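Transcription factor tau 138 kDa subunit (PDB 5AIM) helps TFIIIC, as its extended winged-helix domain-bearing subunit, bind intragenic boxB promoter DNA and assemble the initiation complex that recruits RNA polymerase III. Local coordinates at residues Gly68-Pro73 / Ile79-Thr84; Gln13-Ile18 / Asp59-Ser64; Lys20-Ile25 / Glu33-Ser38. One frame throughout, in Å; residues are numbered along the deposited sequence.

Interaction 1 (Gly68-Pro73 / Ile79-Thr84); sequences GARTEP and IIFLPT
The F81 ring lies with one face over G68. G68 CA sits 3.8 Å from the centroid of the F81 ring, a CH-pi contact 16° off the ring normal. The two residues pair across the antiparallel beta hairpin that forms the wing of this extended winged-helix domain. The ring reaches its partner strand because F81 CG stands between its own backbone N and carbonyl carbon (chi1 52°). It fills the place a CB on G68 would take. G68 N bonds to F81 O at 2.8 Å, and F81 N returns a bond to G68 O. R70 and I79 form the next hydrogen-bonded pair. The R70 side chain, on the same face of the sheet as F81, crosses it at about a right angle. R70 NH2, oblique to the ring, is 3.9 Å from F81 CZ. F81 CE1 lies over one face of the guanidinium, the planes 67° apart. R70 also forms a salt bridge to E87 on helix 87-96. With F81 cut back to an alanine, the G68 backbone is likely to lose its cover and the R70 guanidinium its aromatic neighbour. E72 turns its carboxylate to S75 and V74 N, while E72 CB packs on I79 CD1 at 3.7 Å.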
loop_
_atom_site.group_PDB
_atom_site.type_symbol
_atom_site.label_atom_id
_atom_site.label_comp_id
_atom_site.label_asym_id
_atom_site.label_seq_id
_atom_site.Cartn_x
_atom_site.Cartn_y
_atom_site.Cartn_z
ATOM N N GLY A 68 -2.229 6.199 5.552
ATOM C CA GLY A 68 -3.614 6.275 5.978
ATOM C C GLY A 68 -4.381 5.155 5.307
ATOM O O GLY A 68 -3.997 4.693 4.223
ATOM N N ALA A 69 -5.471 4.731 5.945
ATOM C CA ALA A 69 -6.312 3.670 5.415
ATOM C C ALA A 69 -7.769 3.885 5.789
ATOM O O ALA A 69 -8.077 4.296 6.903
ATOM C CB ALA A 69 -5.831 2.314 5.912
ATOM N N ARG A 70 -8.671 3.617 4.851
ATOM C CA ARG A 70 -10.088 3.652 5.196
ATOM C C ARG A 70 -10.926 2.897 4.185
ATOM O O ARG A 70 -10.517 2.724 3.040
ATOM C CB ARG A 70 -10.581 5.098 5.352
ATOM C CG ARG A 70 -10.818 5.860 4.058
ATOM C CD ARG A 70 -11.572 7.157 4.336
ATOM N NE ARG A 70 -10.672 8.230 4.753
ATOM C CZ ARG A 70 -10.554 9.407 4.143
ATOM N NH1 ARG A 70 -11.289 9.705 3.075
ATOM N NH2 ARG A 70 -9.696 10.301 4.615
ATOM N N THR A 71 -12.098 2.441 4.620
ATOM C CA THR A 71 -13.005 1.736 3.734
ATOM C C THR A 71 -13.832 2.744 2.957
ATOM O O THR A 71 -14.431 3.654 3.531
ATOM C CB THR A 71 -13.937 0.794 4.509
ATOM O OG1 THR A 71 -13.156 -0.166 5.231
ATOM C CG2 THR A 71 -14.886 0.061 3.559
ATOM N N GLU A 72 -13.838 2.586 1.642
ATOM C CA GLU A 72 -14.671 3.392 0.773
ATOM C C GLU A 72 -16.075 2.792 0.826
ATOM O O GLU A 72 -16.276 1.663 0.394
ATOM C CB GLU A 72 -14.101 3.362 -0.646
ATOM C CG GLU A 72 -14.653 4.434 -1.559
ATOM C CD GLU A 72 -16.079 4.151 -1.974
ATOM O OE1 GLU A 72 -16.285 3.194 -2.746
ATOM O OE2 GLU A 72 -16.985 4.883 -1.528
ATOM N N PRO A 73 -17.048 3.541 1.369
ATOM C CA PRO A 73 -18.328 2.913 1.731
ATOM C C PRO A 73 -19.192 2.441 0.560
ATOM O O PRO A 73 -19.965 1.493 0.721
ATOM C CB PRO A 73 -19.041 4.013 2.527
ATOM C CG PRO A 73 -18.444 5.282 2.036
ATOM C CD PRO A 73 -17.017 4.971 1.722
ATOM N N ILE A 79 -9.040 1.674 0.885
ATOM C CA ILE A 79 -8.131 2.651 0.308
ATOM C C ILE A 79 -6.963 2.854 1.249
ATOM O O ILE A 79 -7.160 3.027 2.460
ATOM C CB ILE A 79 -8.791 4.038 0.134
ATOM C CG1 ILE A 79 -10.193 3.932 -0.458
ATOM C CG2 ILE A 79 -7.917 4.922 -0.741
ATOM C CD1 ILE A 79 -10.963 5.240 -0.404
ATOM N N ILE A 80 -5.754 2.834 0.687
ATOM C CA ILE A 80 -4.570 3.311 1.393
ATOM C C ILE A 80 -4.067 4.573 0.710
ATOM O O ILE A 80 -4.271 4.775 -0.501
ATOM C CB ILE A 80 -3.440 2.254 1.495
ATOM C CG1 ILE A 80 -3.035 1.722 0.119
ATOM C CG2 ILE A 80 -3.873 1.124 2.428
ATOM C CD1 ILE A 80 -1.710 0.967 0.134
ATOM N N PHE A 81 -3.443 5.441 1.498
ATOM C CA PHE A 81 -2.973 6.704 0.962
ATOM C C PHE A 81 -1.811 7.275 1.760
ATOM O O PHE A 81 -1.665 7.000 2.941
ATOM C CB PHE A 81 -4.127 7.719 0.867
ATOM C CG PHE A 81 -4.903 7.898 2.141
ATOM C CD1 PHE A 81 -5.955 7.053 2.447
ATOM C CD2 PHE A 81 -4.604 8.927 3.015
ATOM C CE1 PHE A 81 -6.681 7.221 3.610
ATOM C CE2 PHE A 81 -5.325 9.100 4.179
ATOM C CZ PHE A 81 -6.367 8.247 4.476
ATOM N N LEU A 82 -0.973 8.054 1.085
ATOM C CA LEU A 82 0.037 8.841 1.775
ATOM C C LEU A 82 -0.701 9.880 2.613
ATOM O O LEU A 82 -1.561 10.592 2.095
ATOM C CB LEU A 82 0.974 9.511 0.775
ATOM C CG LEU A 82 1.824 8.550 -0.056
ATOM C CD1 LEU A 82 2.650 9.291 -1.102
ATOM C CD2 LEU A 82 2.749 7.724 0.831
ATOM N N PRO A 83 -0.395 9.958 3.917
ATOM C CA PRO A 83 -1.212 10.784 4.816
ATOM C C PRO A 83 -1.374 12.243 4.399
ATOM O O PRO A 83 -2.366 12.859 4.796
ATOM C CB PRO A 83 -0.449 10.707 6.138
ATOM C CG PRO A 83 0.246 9.403 6.087
ATOM C CD PRO A 83 0.640 9.211 4.656
ATOM N N THR A 84 -0.440 12.783 3.620
ATOM C CA THR A 84 -0.479 14.197 3.250
ATOM C C THR A 84 -0.942 14.447 1.812
ATOM O O THR A 84 -0.844 15.567 1.319
ATOM C CB THR A 84 0.902 14.851 3.426
ATOM O OG1 THR A 84 1.828 14.271 2.499
ATOM C CG2 THR A 84 1.410 14.659 4.849
#

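Interaction 2 (Gln13-Ile18 / Asp59-Ser64); sequences QRQRAI and DLMVES
L60 and M61 approach the flat carboxamide of Q15 from the same side of its plane. The leucine methyl lies over the amide plane, with L60 CD1 3.9 Å from Q15 NE2. M61 CG is lower and beside the oxygen, 3.4 Å from Q15 OE1. Neither contact is a hydrogen bond. D57 of the same helix 52-63 also touches the Q15 side chain. Q15 NE2 has a weak hydrogen bond to S11, one turn back on its own helix. Q15 and M61 run past each other in opposite directions, and so do I18 and M61. The thioether of M61 lies against both Q15 and I18. Its sulfur touches I18, with M61 SD 3.6 Å from I18 CG2. The M61 chain bends at its last torsion (chi3 77°), which brings M61 CE to 3.6 Å from the backbone Q15 O. M61 is buried and also packs on L19 and L67. Helix 52-63 ends here: S64 N and S64 OG reach L60 O from opposite faces of its plane. Further along the interface, a salt bridge from R14 to D57 adds a polar link. The axes of segments 13-18 and 59-63 approach to 10.7 Å at an angle of 71°. This is steep side-chain packing of the first helix on the third, as in the three-helix core of a winged-helix domain, where the third helix holds the position of the recognition helix.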
loop_
_atom_site.group_PDB
_atom_site.type_symbol
_atom_site.label_atom_id
_atom_site.label_comp_id
_atom_site.label_asym_id
_atom_site.label_seq_id
_atom_site.Cartn_x
_atom_site.Cartn_y
_atom_site.Cartn_z
ATOM N N GLN A 13 12.681 -3.640 3.668
ATOM C CA GLN A 13 12.790 -3.488 2.217
ATOM C C GLN A 13 11.402 -3.406 1.563
ATOM O O GLN A 13 11.133 -2.539 0.700
ATOM C CB GLN A 13 13.599 -4.647 1.624
ATOM C CG GLN A 13 13.865 -4.512 0.127
ATOM C CD GLN A 13 14.549 -5.730 -0.461
ATOM O OE1 GLN A 13 14.538 -6.809 0.129
ATOM N NE2 GLN A 13 15.148 -5.562 -1.635
ATOM N N ARG A 14 10.517 -4.310 1.974
ATOM C CA ARG A 14 9.153 -4.287 1.442
ATOM C C ARG A 14 8.405 -2.994 1.797
ATOM O O ARG A 14 7.682 -2.428 0.956
ATOM C CB ARG A 14 8.364 -5.524 1.887
ATOM C CG ARG A 14 8.878 -6.808 1.252
ATOM C CD ARG A 14 8.014 -8.012 1.584
ATOM N NE ARG A 14 7.941 -8.277 3.023
ATOM C CZ ARG A 14 8.665 -9.175 3.682
ATOM N NH1 ARG A 14 9.569 -9.928 3.062
ATOM N NH2 ARG A 14 8.482 -9.315 4.991
ATOM N N GLN A 15 8.572 -2.512 3.028
ATOM C CA GLN A 15 8.010 -1.207 3.385
ATOM C C GLN A 15 8.558 -0.049 2.524
ATOM O O GLN A 15 7.796 0.830 2.074
ATOM C CB GLN A 15 8.196 -0.933 4.883
ATOM C CG GLN A 15 7.404 -1.878 5.776
ATOM C CD GLN A 15 7.561 -1.546 7.229
ATOM O OE1 GLN A 15 7.170 -0.474 7.670
ATOM N NE2 GLN A 15 8.138 -2.469 7.993
ATOM N N ARG A 16 9.867 -0.035 2.282
ATOM C CA ARG A 16 10.418 0.977 1.381
ATOM C C ARG A 16 9.786 0.891 -0.005
ATOM O O ARG A 16 9.497 1.932 -0.637
ATOM C CB ARG A 16 11.939 0.852 1.265
ATOM C CG ARG A 16 12.707 1.247 2.524
ATOM C CD ARG A 16 14.192 1.463 2.222
ATOM N NE ARG A 16 14.803 0.328 1.527
ATOM C CZ ARG A 16 15.289 -0.764 2.114
ATOM N NH1 ARG A 16 15.249 -0.911 3.435
ATOM N NH2 ARG A 16 15.814 -1.725 1.365
ATOM N N ALA A 17 9.610 -0.339 -0.493
ATOM C CA ALA A 17 8.981 -0.540 -1.807
ATOM C C ALA A 17 7.545 -0.014 -1.832
ATOM O O ALA A 17 7.139 0.691 -2.764
ATOM C CB ALA A 17 9.004 -2.005 -2.192
ATOM N N ILE A 18 6.766 -0.374 -0.820
ATOM C CA ILE A 18 5.388 0.110 -0.725
ATOM C C ILE A 18 5.363 1.636 -0.750
ATOM O O ILE A 18 4.569 2.252 -1.477
ATOM C CB ILE A 18 4.725 -0.415 0.563
ATOM C CG1 ILE A 18 4.500 -1.921 0.447
ATOM C CG2 ILE A 18 3.395 0.272 0.830
ATOM C CD1 ILE A 18 4.291 -2.612 1.783
ATOM N N ASP A 59 0.146 -3.463 6.557
ATOM C CA ASP A 59 -0.485 -3.318 7.867
ATOM C C ASP A 59 0.455 -2.631 8.861
ATOM O O ASP A 59 0.041 -1.723 9.609
ATOM C CB ASP A 59 -0.921 -4.677 8.420
ATOM C CG ASP A 59 -2.135 -5.237 7.709
ATOM O OD1 ASP A 59 -2.823 -4.473 7.000
ATOM O OD2 ASP A 59 -2.408 -6.447 7.870
ATOM N N LEU A 60 1.719 -3.062 8.879
ATOM C CA LEU A 60 2.692 -2.385 9.735
ATOM C C LEU A 60 2.737 -0.892 9.433
ATOM O O LEU A 60 2.780 -0.062 10.346
ATOM C CB LEU A 60 4.088 -2.982 9.591
ATOM C CG LEU A 60 4.310 -4.380 10.156
ATOM C CD1 LEU A 60 5.769 -4.767 9.997
ATOM C CD2 LEU A 60 3.892 -4.455 11.610
ATOM N N MET A 61 2.712 -0.545 8.149
ATOM C CA MET A 61 2.724 0.869 7.767
ATOM C C MET A 61 1.455 1.637 8.146
ATOM O O MET A 61 1.524 2.801 8.545
ATOM C CB MET A 61 3.004 1.001 6.279
ATOM C CG MET A 61 4.385 0.513 5.941
ATOM S SD MET A 61 4.685 0.449 4.183
ATOM C CE MET A 61 4.946 2.185 3.824
ATOM N N VAL A 62 0.295 1.005 8.021
ATOM C CA VAL A 62 -0.927 1.669 8.458
ATOM C C VAL A 62 -0.904 1.890 9.968
ATOM O O VAL A 62 -1.255 2.972 10.450
ATOM C CB VAL A 62 -2.191 0.884 8.058
ATOM C CG1 VAL A 62 -3.439 1.478 8.722
ATOM C CG2 VAL A 62 -2.339 0.872 6.546
ATOM N N GLU A 63 -0.492 0.875 10.720
ATOM C CA GLU A 63 -0.525 0.996 12.175
ATOM C C GLU A 63 0.458 2.044 12.704
ATOM O O GLU A 63 0.183 2.691 13.719
ATOM C CB GLU A 63 -0.302 -0.363 12.843
ATOM C CG GLU A 63 -1.489 -1.313 12.703
ATOM C CD GLU A 63 -2.785 -0.720 13.235
ATOM O OE1 GLU A 63 -2.778 -0.180 14.362
ATOM O OE2 GLU A 63 -3.807 -0.785 12.519
ATOM N N SER A 64 1.585 2.224 12.017
ATOM C CA SER A 64 2.571 3.222 12.429
ATOM C C SER A 64 2.307 4.589 11.796
ATOM O O SER A 64 3.074 5.533 11.997
ATOM C CB SER A 64 3.990 2.752 12.109
ATOM O OG SER A 64 4.198 2.630 10.718
#

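Interaction 3 (Lys20-Ile25 / Glu33-Ser38); sequences KVMNTI and EQFYES
In the helical core of the winged-helix fold, the end of helix 5-24 packs on the start of helix 33-43. The short strand 28-30 lies between them in the chain. The axes of segments 20-24 and 33-38 come within 10.8 Å and make an angle of 116°. F35 meets three side chains of segment 20-25. Its CG lies anti to the backbone N (chi1 178°), which directs the ring toward the first helix although its CB does not point there. M22 crosses the ring at about a right angle in a Met-aromatic contact. M22 SD is 3.5 Å from F35 CE1 and sits oblique to the ring, 55° off its normal. Two bends in the M22 chain, at chi2 and chi3, fold the thioether beside the aromatic group. V21 lies one position earlier. Its CG1 also reaches F35 CE1, at 3.9 Å, and fills in against S38 CB at 4.0 Å. M22 and F35 both lean on I80 of strand 78-81, so the sheet covers part of this buried apolar cluster. No hydrogen bond spans the two segments. I25 adds a methyl group in the plane of the ring, with I25 CD1 at the edge and 3.9 Å from F35 CD1.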
loop_
_atom_site.group_PDB
_atom_site.type_symbol
_atom_site.label_atom_id
_atom_site.label_comp_id
_atom_site.label_asym_id
_atom_site.label_seq_id
_atom_site.Cartn_x
_atom_site.Cartn_y
_atom_site.Cartn_z
ATOM N N LYS A 20 7.699 3.793 -1.943
ATOM C CA LYS A 20 8.106 4.312 -3.258
ATOM C C LYS A 20 7.005 4.143 -4.314
ATOM O O LYS A 20 6.735 5.054 -5.116
ATOM C CB LYS A 20 9.412 3.653 -3.729
ATOM C CG LYS A 20 9.857 4.024 -5.147
ATOM C CD LYS A 20 10.089 5.514 -5.330
ATOM C CE LYS A 20 11.437 5.944 -4.785
ATOM N NZ LYS A 20 11.574 7.427 -4.823
ATOM N N VAL A 21 6.370 2.975 -4.311
ATOM C CA VAL A 21 5.275 2.722 -5.240
ATOM C C VAL A 21 4.119 3.681 -4.969
ATOM O O VAL A 21 3.562 4.256 -5.906
ATOM C CB VAL A 21 4.817 1.256 -5.173
ATOM C CG1 VAL A 21 3.513 1.045 -5.913
ATOM C CG2 VAL A 21 5.901 0.356 -5.736
ATOM N N MET A 22 3.777 3.870 -3.698
ATOM C CA MET A 22 2.705 4.803 -3.375
ATOM C C MET A 22 3.017 6.206 -3.872
ATOM O O MET A 22 2.137 6.867 -4.439
ATOM C CB MET A 22 2.412 4.811 -1.876
ATOM C CG MET A 22 1.640 3.582 -1.414
ATOM S SD MET A 22 -0.034 3.477 -2.092
ATOM C CE MET A 22 -0.815 4.880 -1.290
ATOM N N ASN A 23 4.253 6.670 -3.696
ATOM C CA ASN A 23 4.598 7.964 -4.286
ATOM C C ASN A 23 4.476 7.961 -5.807
ATOM O O ASN A 23 3.940 8.903 -6.406
ATOM C CB ASN A 23 6.003 8.400 -3.892
ATOM C CG ASN A 23 6.019 9.151 -2.586
ATOM O OD1 ASN A 23 5.874 10.373 -2.555
ATOM N ND2 ASN A 23 6.162 8.423 -1.495
ATOM N N THR A 24 4.979 6.903 -6.430
ATOM C CA THR A 24 4.972 6.810 -7.889
ATOM C C THR A 24 3.561 6.849 -8.491
ATOM O O THR A 24 3.327 7.540 -9.483
ATOM C CB THR A 24 5.719 5.546 -8.357
ATOM O OG1 THR A 24 7.072 5.605 -7.887
ATOM C CG2 THR A 24 5.740 5.442 -9.868
ATOM N N ILE A 25 2.624 6.119 -7.885
ATOM C CA ILE A 25 1.285 6.000 -8.460
ATOM C C ILE A 25 0.303 7.110 -8.069
ATOM O O ILE A 25 -0.865 7.054 -8.451
ATOM C CB ILE A 25 0.672 4.614 -8.161
ATOM C CG1 ILE A 25 0.387 4.470 -6.665
ATOM C CG2 ILE A 25 1.598 3.516 -8.695
ATOM C CD1 ILE A 25 -0.048 3.081 -6.244
ATOM N N GLU A 33 -5.327 -6.483 -6.168
ATOM C CA GLU A 33 -4.284 -7.119 -6.978
ATOM C C GLU A 33 -3.386 -6.137 -7.733
ATOM O O GLU A 33 -2.171 -6.302 -7.734
ATOM C CB GLU A 33 -4.922 -8.092 -7.966
ATOM C CG GLU A 33 -3.930 -8.862 -8.823
ATOM C CD GLU A 33 -4.604 -9.935 -9.659
ATOM O OE1 GLU A 33 -5.323 -9.582 -10.616
ATOM O OE2 GLU A 33 -4.416 -11.132 -9.356
ATOM N N GLN A 34 -3.975 -5.122 -8.358
ATOM C CA GLN A 34 -3.212 -4.146 -9.138
ATOM C C GLN A 34 -2.086 -3.521 -8.300
ATOM O O GLN A 34 -0.923 -3.373 -8.763
ATOM C CB GLN A 34 -4.154 -3.056 -9.666
ATOM C CG GLN A 34 -3.472 -1.977 -10.491
ATOM C CD GLN A 34 -4.450 -0.950 -11.026
ATOM O OE1 GLN A 34 -5.662 -1.172 -11.026
ATOM N NE2 GLN A 34 -3.930 0.182 -11.482
ATOM N N PHE A 35 -2.411 -3.162 -7.061
ATOM C CA PHE A 35 -1.418 -2.553 -6.186
ATOM C C PHE A 35 -0.299 -3.534 -5.847
ATOM O O PHE A 35 0.907 -3.208 -5.956
ATOM C CB PHE A 35 -2.041 -2.010 -4.899
ATOM C CG PHE A 35 -1.022 -1.424 -3.967
ATOM C CD1 PHE A 35 -0.429 -0.213 -4.271
ATOM C CD2 PHE A 35 -0.629 -2.092 -2.822
ATOM C CE1 PHE A 35 0.528 0.332 -3.449
ATOM C CE2 PHE A 35 0.341 -1.545 -1.995
ATOM C CZ PHE A 35 0.902 -0.330 -2.311
ATOM N N TYR A 36 -0.671 -4.734 -5.418
ATOM C CA TYR A 36 0.332 -5.732 -5.073
ATOM C C TYR A 36 1.217 -6.075 -6.265
ATOM O O TYR A 36 2.432 -6.273 -6.120
ATOM C CB TYR A 36 -0.331 -6.983 -4.498
ATOM C CG TYR A 36 -0.930 -6.763 -3.131
ATOM C CD1 TYR A 36 -0.113 -6.637 -2.016
ATOM C CD2 TYR A 36 -2.306 -6.696 -2.945
ATOM C CE1 TYR A 36 -0.646 -6.441 -0.759
ATOM C CE2 TYR A 36 -2.848 -6.501 -1.688
ATOM C CZ TYR A 36 -2.011 -6.372 -0.603
ATOM O OH TYR A 36 -2.537 -6.181 0.651
ATOM N N GLU A 37 0.619 -6.124 -7.450
ATOM C CA GLU A 37 1.377 -6.396 -8.661
ATOM C C GLU A 37 2.384 -5.275 -8.903
ATOM O O GLU A 37 3.537 -5.536 -9.270
ATOM C CB GLU A 37 0.446 -6.547 -9.867
ATOM C CG GLU A 37 1.144 -7.044 -11.124
ATOM C CD GLU A 37 1.736 -8.432 -10.954
ATOM O OE1 GLU A 37 1.099 -9.276 -10.288
ATOM O OE2 GLU A 37 2.843 -8.677 -11.479
ATOM N N SER A 38 1.957 -4.029 -8.715
ATOM C CA SER A 38 2.895 -2.903 -8.821
ATOM C C SER A 38 4.065 -3.030 -7.835
ATOM O O SER A 38 5.232 -2.816 -8.221
ATOM C CB SER A 38 2.211 -1.551 -8.626
ATOM O OG SER A 38 1.340 -1.251 -9.703
#

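In the fold
From the N terminus, helix 5-24 gives its middle to interaction 2 and its end to interaction 3. Interaction 3 closes first, over the short loop that holds strand 28-30. It is nested inside the longer loop of interaction 2, which closes when helix 52-63 returns to helix 5-24. The two meet where I18 touches F35. Interaction 1 then follows in series and closes the hairpin of strands 68-71 and 78-81. M22 against F81 and N23 against L82 link the hairpin to helix 5-24. A69 packs on V62, joining it to helix 52-63. Interactions 2 and 3 hold the helices together, interaction 1 builds the wing, and these side-chain contacts join the two.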